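Local coordinates for CLIP-associating protein 2 (Mus musculus, PDB 3WOZ) that probably binds tubulin and contributes to the control of microtubule dynamics through an all-helical TOG domain built of HEAT repeats, at residues A[92-97]-A[129-134]. Residues are numbered along the deposited sequence; the frame is centred on the assembly and turned at random.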
loop_
_atom_site.group_PDB
_atom_site.type_symbol
_atom_site.label_atom_id
_atom_site.label_comp_id
_atom_site.label_asym_id
_atom_site.label_seq_id
_atom_site.Cartn_x
_atom_site.Cartn_y
_atom_site.Cartn_z
ATOM N N LEU A 92 -1.510 4.602 1.929
ATOM C CA LEU A 92 -2.809 4.093 1.495
ATOM C C LEU A 92 -3.284 2.947 2.384
ATOM O O LEU A 92 -4.475 2.845 2.685
ATOM C CB LEU A 92 -2.778 3.657 0.028
ATOM C CG LEU A 92 -2.864 4.711 -1.077
ATOM C CD1 LEU A 92 -2.769 4.017 -2.432
ATOM C CD2 LEU A 92 -4.158 5.547 -0.985
ATOM N N LEU A 93 -2.351 2.097 2.814
ATOM C CA LEU A 93 -2.699 0.983 3.701
ATOM C C LEU A 93 -3.093 1.468 5.096
ATOM O O LEU A 93 -4.000 0.910 5.719
ATOM C CB LEU A 93 -1.569 -0.044 3.777
ATOM C CG LEU A 93 -1.351 -0.887 2.517
ATOM C CD1 LEU A 93 -0.008 -1.592 2.604
ATOM C CD2 LEU A 93 -2.482 -1.889 2.310
ATOM N N LYS A 94 -2.422 2.512 5.572
ATOM C CA LYS A 94 -2.802 3.156 6.828
ATOM C C LYS A 94 -4.212 3.754 6.734
ATOM O O LYS A 94 -5.028 3.567 7.637
ATOM C CB LYS A 94 -1.780 4.223 7.224
ATOM C CG LYS A 94 -0.452 3.654 7.702
ATOM C CD LYS A 94 0.503 4.759 8.112
ATOM C CE LYS A 94 1.576 4.221 9.056
ATOM N NZ LYS A 94 2.668 5.213 9.297
ATOM N N LYS A 95 -4.496 4.444 5.631
ATOM C CA LYS A 95 -5.832 4.999 5.381
ATOM C C LYS A 95 -6.890 3.907 5.273
ATOM O O LYS A 95 -7.985 4.043 5.817
ATOM C CB LYS A 95 -5.842 5.879 4.127
ATOM C CG LYS A 95 -5.134 7.211 4.301
ATOM C CD LYS A 95 -5.740 8.007 5.445
ATOM C CE LYS A 95 -4.688 8.808 6.162
ATOM N NZ LYS A 95 -5.319 9.846 7.002
HETATM N N MSE A 96 -6.543 2.821 4.588
HETATM C CA MSE A 96 -7.422 1.662 4.445
HETATM C C MSE A 96 -7.718 1.002 5.794
HETATM O O MSE A 96 -8.769 0.389 5.971
HETATM C CB MSE A 96 -6.814 0.643 3.474
HETATM C CG MSE A 96 -7.785 -0.418 2.974
HETATM SE SE MSE A 96 -9.203 0.326 1.838
HETATM C CE MSE A 96 -10.599 -0.975 2.240
ATOM N N GLY A 97 -6.786 1.132 6.736
ATOM C CA GLY A 97 -6.950 0.559 8.069
ATOM C C GLY A 97 -7.478 1.541 9.101
ATOM O O GLY A 97 -7.617 1.191 10.274
HETATM N N MSE A 129 6.973 -6.253 2.952
HETATM C CA MSE A 129 7.692 -7.023 3.964
HETATM C C MSE A 129 8.253 -6.112 5.059
HETATM O O MSE A 129 8.065 -6.384 6.243
HETATM C CB MSE A 129 8.779 -7.900 3.336
HETATM C CG MSE A 129 8.253 -9.039 2.457
HETATM SE SE MSE A 129 6.942 -10.238 3.282
HETATM C CE MSE A 129 5.287 -9.389 2.683
ATOM N N ARG A 130 8.906 -5.024 4.657
ATOM C CA ARG A 130 9.413 -4.021 5.599
ATOM C C ARG A 130 8.297 -3.356 6.414
ATOM O O ARG A 130 8.458 -3.130 7.615
ATOM C CB ARG A 130 10.249 -2.957 4.876
ATOM C CG ARG A 130 11.652 -3.423 4.477
ATOM C CD ARG A 130 12.452 -2.324 3.770
ATOM N NE ARG A 130 11.903 -1.995 2.453
ATOM C CZ ARG A 130 12.190 -2.646 1.327
ATOM N NH1 ARG A 130 13.029 -3.676 1.335
ATOM N NH2 ARG A 130 11.629 -2.267 0.184
ATOM N N PHE A 131 7.171 -3.056 5.767
ATOM C CA PHE A 131 6.042 -2.412 6.442
ATOM C C PHE A 131 5.417 -3.311 7.512
ATOM O O PHE A 131 5.026 -2.833 8.576
ATOM C CB PHE A 131 4.985 -1.961 5.427
ATOM C CG PHE A 131 3.965 -0.999 5.984
ATOM C CD1 PHE A 131 4.361 0.123 6.709
ATOM C CD2 PHE A 131 2.608 -1.196 5.749
ATOM C CE1 PHE A 131 3.421 1.020 7.210
ATOM C CE2 PHE A 131 1.659 -0.302 6.243
ATOM C CZ PHE A 131 2.068 0.806 6.978
ATOM N N THR A 132 5.338 -4.607 7.221
ATOM C CA THR A 132 4.811 -5.598 8.158
ATOM C C THR A 132 5.615 -5.625 9.465
ATOM O O THR A 132 5.041 -5.719 10.550
ATOM C CB THR A 132 4.772 -7.002 7.514
ATOM O OG1 THR A 132 3.915 -6.973 6.365
ATOM C CG2 THR A 132 4.257 -8.056 8.495
ATOM N N VAL A 133 6.938 -5.521 9.351
ATOM C CA VAL A 133 7.820 -5.547 10.519
ATOM C C VAL A 133 8.081 -4.155 11.107
ATOM O O VAL A 133 8.561 -4.045 12.239
ATOM C CB VAL A 133 9.178 -6.257 10.221
ATOM C CG1 VAL A 133 8.951 -7.541 9.444
ATOM C CG2 VAL A 133 10.137 -5.338 9.467
ATOM N N ASP A 134 7.754 -3.108 10.343
ATOM C CA ASP A 134 8.111 -1.728 10.692
ATOM C C ASP A 134 7.952 -1.448 12.185
ATOM O O ASP A 134 6.854 -1.560 12.743
ATOM C CB ASP A 134 7.314 -0.721 9.853
ATOM C CG ASP A 134 8.045 0.603 9.670
ATOM O OD1 ASP A 134 8.467 1.212 10.683
ATOM O OD2 ASP A 134 8.186 1.046 8.507
#
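The ammonium NZ of Lys94 is hydrogen-bonded to OE1 of Gln137, which lies just beyond the end of helix 121-133, while the aliphatic part of the same lysine packs against Phe131. Asp134 offers an opposite charge, but its OD2 stands 7.0 Å from Lys94 NZ, too far for a salt bridge. Beyond CG the lysine chain is extended, which places the alternate methylenes CG and CE on the same side, where both meet the ring: CG comes to 3.9 Å from Phe131 CZ, near the ring plane and at its edge, and CE lies 4.0 Å from Phe131 CZ. Helices 85-96 and 121-133 belong to the run of HEAT-type helices that forms the TOG domain; between residues 92-97 and 129-134 the contact is made by side chains, and the nearest CA atoms, those of Leu93 and Phe131, are 9.8 Å apart. With CG anti to the backbone N (chi1 -166°), the Phe131 ring is directed at helix 85-96 and spans much of that separation, and Phe131 provides 71 of the 132 Å² buried. Leu93 CB approaches the ring obliquely, 4.1 Å from Phe131 CE2, and its CD1 is equally close to Phe131 CD2. Replacing Phe131 with an alanine takes away the ring and would probably leave a gap between the two helices, depriving Leu93 and the lysine methylenes of their apolar partner. From helix 141-155, Ile147 also touches Phe131, bringing a third helix to this buried ring.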